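Local coordinates for protein DMATS type aromatic prenyltransferase (Micromonospora olivasterospora, PDB 6ZRY) that binds tryptophan inside an ABBA barrel and probably transfers a dimethylallyl group to C6 of its indole ring, at residues E62-F67 with G340-L345; K146-P151 with L195-V200; C243-G248 with A295-R300. One frame throughout, in Å; residues are numbered along the deposited sequence.

Interaction 1: residues E62-F67 with G340-L345; sequences EFSIAF and GVTVYL. With TRP (tryptophan), chain C.
Tyr344 overlaps Ser64 obliquely, its ring atom CD2 lying 3.6 Å from CB of Ser64. The two residues form a non-hydrogen-bonded antiparallel pair, with CA atoms 4.2 Å apart. Glu62 meets the same ring: its CG is anti to the backbone N (chi1 180°) and the chain is extended beyond CG, which carries OE2 to 3.6 Å from CD2 of Tyr344. That oxygen also accepts a hydrogen bond from NE1 of the bound tryptophan at 2.7 Å, with an N-H...O angle of 151°, a geometry consistent with fixing the orientation of the indole. Ala66 and Thr342 lie on the same sheet face as Ser64 and Tyr344, CB of Ala66 being 3.4 Å from OG1 of Thr342. The polar tips are held by neighbouring strands: Ser64 OG by Arg76, Thr342 OG1 by Arg333, Tyr344 OH by Ser331. This face, with its polar groups turned to the pocket, lines the barrel of the ABBA fold, in which antiparallel strands enclose the pocket and helices surround them. Six backbone bonds join Phe63, Ile65 and Phe67 reciprocally to Leu345, Val343 and Val341; in the straightest, Val343 N reaches Ile65 O at 2.9 Å and 171°. These hydrogen-bonded pairs turn their side chains to the outer face, covered by helices 287-300 and 305-315, where CG2 of Val343 meets the edge of the Phe67 ring at CE2, 4.0 Å away.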
# COMPACT_ATOMS: atom_id res chain seq x y z
N GLU A 62 5.81 -1.87 -5.91
CA GLU A 62 5.60 -3.05 -5.02
C GLU A 62 4.34 -3.76 -5.51
O GLU A 62 3.35 -3.08 -5.80
CB GLU A 62 5.45 -2.64 -3.57
CG GLU A 62 5.24 -3.82 -2.64
CD GLU A 62 5.13 -3.44 -1.18
OE1 GLU A 62 6.15 -3.45 -0.47
OE2 GLU A 62 4.01 -3.10 -0.78
N PHE A 63 4.38 -5.08 -5.63
CA PHE A 63 3.25 -5.91 -6.05
C PHE A 63 2.49 -6.36 -4.82
O PHE A 63 3.08 -6.40 -3.75
CB PHE A 63 3.74 -7.13 -6.82
CG PHE A 63 4.53 -6.80 -8.07
CD1 PHE A 63 3.89 -6.27 -9.18
CD2 PHE A 63 5.90 -7.00 -8.11
CE1 PHE A 63 4.61 -5.97 -10.34
CE2 PHE A 63 6.62 -6.71 -9.26
CZ PHE A 63 5.97 -6.19 -10.38
N SER A 64 1.23 -6.71 -4.97
CA SER A 64 0.48 -7.44 -3.93
C SER A 64 -0.59 -8.28 -4.56
O SER A 64 -1.04 -7.96 -5.70
CB SER A 64 -0.10 -6.49 -2.88
OG SER A 64 -0.99 -5.54 -3.46
N ILE A 65 -0.97 -9.34 -3.86
CA ILE A 65 -2.06 -10.23 -4.25
C ILE A 65 -3.02 -10.34 -3.05
O ILE A 65 -2.56 -10.61 -1.95
CB ILE A 65 -1.53 -11.56 -4.80
CG1 ILE A 65 -2.67 -12.49 -5.19
CG2 ILE A 65 -0.52 -12.21 -3.89
CD1 ILE A 65 -2.27 -13.50 -6.25
N ALA A 66 -4.26 -10.01 -3.29
CA ALA A 66 -5.36 -10.01 -2.31
C ALA A 66 -6.22 -11.23 -2.56
O ALA A 66 -6.79 -11.33 -3.65
CB ALA A 66 -6.14 -8.73 -2.40
N PHE A 67 -6.33 -12.10 -1.57
CA PHE A 67 -7.23 -13.27 -1.58
C PHE A 67 -8.54 -12.87 -0.94
O PHE A 67 -8.51 -12.37 0.18
CB PHE A 67 -6.55 -14.44 -0.90
CG PHE A 67 -5.23 -14.78 -1.52
CD1 PHE A 67 -5.16 -15.61 -2.62
CD2 PHE A 67 -4.06 -14.30 -0.96
CE1 PHE A 67 -3.94 -15.91 -3.18
CE2 PHE A 67 -2.84 -14.63 -1.52
CZ PHE A 67 -2.78 -15.45 -2.62
N GLY A 340 -10.61 -10.39 3.72
CA GLY A 340 -9.60 -11.33 3.19
C GLY A 340 -8.17 -10.98 3.60
O GLY A 340 -7.98 -10.17 4.50
N VAL A 341 -7.19 -11.60 2.94
CA VAL A 341 -5.75 -11.49 3.31
C VAL A 341 -4.97 -11.03 2.09
O VAL A 341 -5.21 -11.57 1.00
CB VAL A 341 -5.23 -12.84 3.84
CG1 VAL A 341 -3.72 -12.83 4.02
CG2 VAL A 341 -5.93 -13.21 5.13
N THR A 342 -4.07 -10.07 2.27
CA THR A 342 -3.23 -9.53 1.17
C THR A 342 -1.76 -9.77 1.47
O THR A 342 -1.33 -9.57 2.59
CB THR A 342 -3.52 -8.05 0.90
OG1 THR A 342 -4.93 -7.93 0.67
CG2 THR A 342 -2.76 -7.52 -0.29
N VAL A 343 -1.02 -10.20 0.47
CA VAL A 343 0.42 -10.50 0.58
C VAL A 343 1.13 -9.51 -0.34
O VAL A 343 0.71 -9.37 -1.49
CB VAL A 343 0.72 -11.97 0.19
CG1 VAL A 343 2.17 -12.32 0.44
CG2 VAL A 343 -0.21 -12.92 0.95
N TYR A 344 2.13 -8.82 0.19
CA TYR A 344 2.85 -7.74 -0.52
C TYR A 344 4.19 -8.32 -0.92
O TYR A 344 4.92 -8.82 -0.01
CB TYR A 344 2.89 -6.49 0.35
CG TYR A 344 1.54 -5.95 0.71
CD1 TYR A 344 0.79 -6.57 1.69
CD2 TYR A 344 1.01 -4.83 0.09
CE1 TYR A 344 -0.46 -6.11 2.04
CE2 TYR A 344 -0.26 -4.37 0.42
CZ TYR A 344 -0.98 -5.00 1.42
OH TYR A 344 -2.23 -4.60 1.79
N LEU A 345 4.48 -8.33 -2.21
CA LEU A 345 5.66 -8.99 -2.79
C LEU A 345 6.60 -7.96 -3.44
O LEU A 345 6.16 -7.16 -4.29
CB LEU A 345 5.18 -10.03 -3.81
CG LEU A 345 4.33 -11.16 -3.23
CD1 LEU A 345 3.78 -12.04 -4.35
CD2 LEU A 345 5.13 -12.00 -2.26
N TRP C . 7.89 0.49 1.82
CA TRP C . 7.12 1.46 2.68
C TRP C . 6.97 0.88 4.09
O TRP C . 6.58 1.61 5.02
CB TRP C . 5.75 1.80 2.06
CG TRP C . 4.82 0.64 1.91
CD1 TRP C . 4.79 -0.27 0.89
CD2 TRP C . 3.76 0.27 2.81
NE1 TRP C . 3.78 -1.18 1.10
CE2 TRP C . 3.13 -0.87 2.26
CE3 TRP C . 3.26 0.80 4.01
CZ2 TRP C . 2.05 -1.50 2.89
CZ3 TRP C . 2.20 0.18 4.63
CH2 TRP C . 1.60 -0.95 4.07
OXT TRP C . 7.25 -0.32 4.32

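Interaction 2: residues K146-P151 with L195-V200; sequences KVYLNP and LTFFAV
Leu195 packs against the ring of Pro151, CB to CB at 3.8 Å, and its carbonyl oxygen is buried under that ring with no polar partner in the model. At Thr196, past the end of strand 146-149, a water bridges the two segments, donating to Thr196 O and to Asn150 OD1, both at 2.8 Å. Asn150 OD1 also accepts from Glu152 N, while ND2 donates to Phe129 O. Thr196 and Phe197 both lie opposite Tyr213 of the neighbouring strand 209-220, a classic beta bulge. Phe197 makes a T-shaped stack with Tyr148: the tyrosine edge, at CD2, comes 3.7 Å from CG of Phe197 and points at one face of its ring, with the planes at 80°; CG2 of Thr196 covers the opposite face. Phe197 belongs to the tryptophan pocket, and Tyr148 probably steadies its ring as a second-shell residue; the tyrosine OH is hydrogen-bonded to Tyr213 OH. Phe198 pairs with Leu149 through two backbone bonds, and its CG, anti to the backbone N (chi1 -176°), directs the ring toward helix 159-170, though its CD1 still touches CD1 of Leu149. Ala199 is the non-hydrogen-bonded partner of Tyr148; its CB sits 3.8 Å from the tyrosine ring centroid and 9° off the normal, a CH-pi contact over the face. Val200 closes the ladder, its O receiving Val147 N at 2.9 Å while its N returns a bond to Val147 O. This antiparallel pair lies between strands 131-138 and 209-220 of the barrel, with Pro151, Leu195 and Phe198 against helix 159-170 and Val147 and Val200 against helix 111-114.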
# COMPACT_ATOMS: atom_id res chain seq x y z
N LYS A 146 -6.06 4.09 -7.86
CA LYS A 146 -6.17 4.72 -6.52
C LYS A 146 -5.01 5.67 -6.36
O LYS A 146 -3.91 5.36 -6.84
CB LYS A 146 -6.15 3.70 -5.38
CG LYS A 146 -6.92 2.42 -5.64
CD LYS A 146 -8.39 2.59 -5.58
CE LYS A 146 -9.12 1.25 -5.57
NZ LYS A 146 -10.32 1.29 -4.71
N VAL A 147 -5.26 6.78 -5.70
CA VAL A 147 -4.27 7.86 -5.44
C VAL A 147 -3.97 7.89 -3.95
O VAL A 147 -4.94 7.99 -3.15
CB VAL A 147 -4.81 9.20 -5.95
CG1 VAL A 147 -3.81 10.33 -5.72
CG2 VAL A 147 -5.20 9.09 -7.41
N TYR A 148 -2.70 7.83 -3.60
CA TYR A 148 -2.16 7.80 -2.25
C TYR A 148 -1.46 9.14 -2.00
O TYR A 148 -0.36 9.34 -2.56
CB TYR A 148 -1.21 6.61 -2.10
CG TYR A 148 -1.93 5.33 -1.85
CD1 TYR A 148 -2.76 4.76 -2.82
CD2 TYR A 148 -1.86 4.72 -0.62
CE1 TYR A 148 -3.47 3.58 -2.56
CE2 TYR A 148 -2.56 3.56 -0.34
CZ TYR A 148 -3.37 2.99 -1.31
OH TYR A 148 -4.05 1.85 -0.98
N LEU A 149 -2.08 10.02 -1.22
CA LEU A 149 -1.52 11.36 -0.93
C LEU A 149 -0.83 11.30 0.42
O LEU A 149 -1.33 10.55 1.31
CB LEU A 149 -2.63 12.41 -0.93
CG LEU A 149 -3.42 12.53 -2.24
CD1 LEU A 149 -4.52 13.58 -2.09
CD2 LEU A 149 -2.53 12.91 -3.40
N ASN A 150 0.25 12.05 0.57
CA ASN A 150 1.03 12.15 1.84
C ASN A 150 0.38 13.21 2.71
O ASN A 150 0.44 14.38 2.37
CB ASN A 150 2.50 12.48 1.59
CG ASN A 150 3.32 12.52 2.86
OD1 ASN A 150 2.82 12.18 3.94
ND2 ASN A 150 4.59 12.89 2.75
N PRO A 151 -0.27 12.84 3.85
CA PRO A 151 -0.86 13.82 4.76
C PRO A 151 0.19 14.74 5.36
O PRO A 151 -0.16 15.81 5.85
CB PRO A 151 -1.48 12.95 5.86
CG PRO A 151 -1.69 11.62 5.19
CD PRO A 151 -0.46 11.47 4.34
N LEU A 195 -0.03 10.05 10.49
CA LEU A 195 -0.96 9.99 9.32
C LEU A 195 -0.12 9.77 8.05
O LEU A 195 0.58 10.71 7.58
CB LEU A 195 -1.78 11.28 9.28
CG LEU A 195 -2.62 11.55 10.53
CD1 LEU A 195 -2.99 13.02 10.63
CD2 LEU A 195 -3.85 10.68 10.57
N THR A 196 -0.18 8.58 7.50
CA THR A 196 0.83 8.10 6.52
C THR A 196 0.28 8.20 5.10
O THR A 196 1.03 8.59 4.22
CB THR A 196 1.29 6.69 6.86
OG1 THR A 196 1.83 6.75 8.19
CG2 THR A 196 2.32 6.19 5.88
N PHE A 197 -0.95 7.76 4.86
CA PHE A 197 -1.57 7.84 3.52
C PHE A 197 -3.00 8.34 3.63
O PHE A 197 -3.73 7.90 4.51
CB PHE A 197 -1.65 6.49 2.80
CG PHE A 197 -0.33 5.79 2.56
CD1 PHE A 197 0.66 6.38 1.79
CD2 PHE A 197 -0.10 4.52 3.07
CE1 PHE A 197 1.85 5.71 1.52
CE2 PHE A 197 1.09 3.86 2.82
CZ PHE A 197 2.07 4.46 2.05
N PHE A 198 -3.38 9.19 2.69
CA PHE A 198 -4.76 9.59 2.42
C PHE A 198 -5.10 9.07 1.04
O PHE A 198 -4.58 9.64 0.07
CB PHE A 198 -4.85 11.12 2.54
CG PHE A 198 -6.23 11.70 2.39
CD1 PHE A 198 -6.80 11.88 1.13
CD2 PHE A 198 -6.92 12.15 3.50
CE1 PHE A 198 -8.07 12.44 1.00
CE2 PHE A 198 -8.19 12.70 3.36
CZ PHE A 198 -8.76 12.84 2.12
N ALA A 199 -5.87 8.00 0.95
CA ALA A 199 -6.07 7.21 -0.29
C ALA A 199 -7.51 7.38 -0.76
O ALA A 199 -8.39 7.26 0.05
CB ALA A 199 -5.71 5.78 -0.06
N VAL A 200 -7.69 7.74 -2.03
CA VAL A 200 -9.03 7.86 -2.68
C VAL A 200 -9.00 7.18 -4.04
O VAL A 200 -7.90 7.07 -4.65
CB VAL A 200 -9.44 9.33 -2.81
CG1 VAL A 200 -9.58 10.00 -1.44
CG2 VAL A 200 -8.47 10.09 -3.68
O HOH W 1 3.48 9.67 4.91

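Interaction 3: residues C243-G248 with A295-R300; sequences CVVAGG and AALLVR
Val245 and Leu297 carry the apolar part of the contact, their side chains sliding past each other in opposite directions. CG1 of Val245 lies 3.6 Å from CD2 of Leu297, and the same methyl CD2 comes 3.7 Å from CB of Val245, so one leucine branch rests along the valine flank. CG1 of Val245, anti to the backbone N, also meets CB of Ala296, more loosely, at 4.4 Å. The other leucine branch, CD1, reaches CB of Ala246 at 4.2 Å. A second kind of contact is alkyl against guanidinium: Arg300, its chain bent at chi3 (-58°), approaches Val245 tip to tip, and NH2 stands 3.6 Å from CG2 of Val245. The group meets the methyl obliquely and adds only van der Waals contact there; the side chain also touches Glu241, one turn back on the valine helix. A polar link between the helices lies one turn before Leu297, where Arg293 NH1 donates to Ala246 O. Helix 236-247 ends in a Schellman motif: Gly248 has positive phi (73°) with two bonds back into the last turn, and the bond from Gly248 N to Val245 O, 3.3 Å, is weak. With segment axes 10.1 Å apart at 149°, this is modest antiparallel-leaning helix packing in the outer layer of the barrel fold: Cys243 and Ala246 rest on strand 273-278, while Ala295 and Leu298 turn to helix 305-315.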
# COMPACT_ATOMS: atom_id res chain seq x y z
N CYS A 243 -1.92 -10.88 14.33
CA CYS A 243 -0.62 -10.24 14.65
C CYS A 243 0.34 -11.26 15.28
O CYS A 243 1.54 -11.25 14.91
CB CYS A 243 -0.81 -9.00 15.52
SG CYS A 243 -1.47 -7.59 14.61
N VAL A 244 -0.16 -12.13 16.18
CA VAL A 244 0.64 -13.20 16.85
C VAL A 244 1.22 -14.15 15.80
O VAL A 244 2.40 -14.46 15.91
CB VAL A 244 -0.19 -13.97 17.88
CG1 VAL A 244 0.48 -15.28 18.30
CG2 VAL A 244 -0.49 -13.10 19.07
N VAL A 245 0.41 -14.63 14.86
CA VAL A 245 0.87 -15.57 13.81
C VAL A 245 1.87 -14.84 12.92
O VAL A 245 2.99 -15.35 12.74
CB VAL A 245 -0.29 -16.19 13.03
CG1 VAL A 245 0.18 -17.02 11.87
CG2 VAL A 245 -1.20 -17.02 13.94
N ALA A 246 1.51 -13.66 12.39
CA ALA A 246 2.37 -12.93 11.41
C ALA A 246 3.70 -12.51 12.08
O ALA A 246 4.77 -12.63 11.43
CB ALA A 246 1.63 -11.73 10.84
N GLY A 247 3.65 -12.05 13.33
CA GLY A 247 4.82 -11.56 14.09
C GLY A 247 5.60 -12.66 14.81
O GLY A 247 6.65 -12.35 15.37
N GLY A 248 5.14 -13.90 14.79
CA GLY A 248 5.87 -15.02 15.44
C GLY A 248 5.82 -14.99 16.97
O GLY A 248 6.64 -15.67 17.58
N ALA A 295 1.13 -18.66 4.74
CA ALA A 295 0.40 -19.90 4.41
C ALA A 295 -0.48 -20.35 5.58
O ALA A 295 -1.66 -20.73 5.34
CB ALA A 295 1.38 -20.97 4.00
N ALA A 296 0.01 -20.29 6.81
CA ALA A 296 -0.79 -20.65 8.01
C ALA A 296 -2.02 -19.74 8.10
O ALA A 296 -3.14 -20.23 8.45
CB ALA A 296 0.06 -20.58 9.25
N LEU A 297 -1.85 -18.45 7.83
CA LEU A 297 -2.96 -17.50 7.92
C LEU A 297 -3.95 -17.80 6.81
O LEU A 297 -5.14 -17.85 7.11
CB LEU A 297 -2.42 -16.07 7.84
CG LEU A 297 -1.69 -15.62 9.10
CD1 LEU A 297 -0.92 -14.35 8.87
CD2 LEU A 297 -2.65 -15.45 10.26
N LEU A 298 -3.48 -18.00 5.58
CA LEU A 298 -4.38 -18.33 4.45
C LEU A 298 -5.18 -19.62 4.75
O LEU A 298 -6.41 -19.64 4.49
CB LEU A 298 -3.58 -18.46 3.16
CG LEU A 298 -3.03 -17.16 2.57
CD1 LEU A 298 -2.31 -17.45 1.28
CD2 LEU A 298 -4.11 -16.14 2.35
N VAL A 299 -4.51 -20.64 5.28
CA VAL A 299 -5.18 -21.94 5.60
C VAL A 299 -6.27 -21.70 6.65
O VAL A 299 -7.38 -22.23 6.47
CB VAL A 299 -4.17 -23.00 6.05
CG1 VAL A 299 -4.84 -24.16 6.78
CG2 VAL A 299 -3.37 -23.50 4.86
N ARG A 300 -5.96 -20.95 7.71
CA ARG A 300 -6.93 -20.63 8.80
C ARG A 300 -8.18 -19.95 8.19
O ARG A 300 -9.29 -20.24 8.64
CB ARG A 300 -6.26 -19.80 9.89
CG ARG A 300 -7.16 -19.48 11.09
CD ARG A 300 -6.44 -18.70 12.20
NE ARG A 300 -5.26 -19.43 12.71
CZ ARG A 300 -4.53 -19.11 13.79
NH1 ARG A 300 -4.85 -18.06 14.55
NH2 ARG A 300 -3.48 -19.86 14.12

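How the interactions relate
From the N terminus, strand 61-68 comes first and pairs with strand 341-346 near the C-terminal end; interaction 1 thereby closes the longest loop, spanning most of the chain and sealing the barrel. Interactions 2 and 3 both fall within that loop and follow one another without crossing. Interaction 2 joins strands 141-149 and 193-201 across an intervening helical stretch, elsewhere on the same curled sheet, about 18 Å from interaction 1 between centres. Interaction 3 pairs two outer helices. It touches interaction 1 directly, CD2 of Leu298 meeting CG1 of Val341 at 3.7 Å, whereas interactions 2 and 3 stay about 16 Å apart at their nearest atoms.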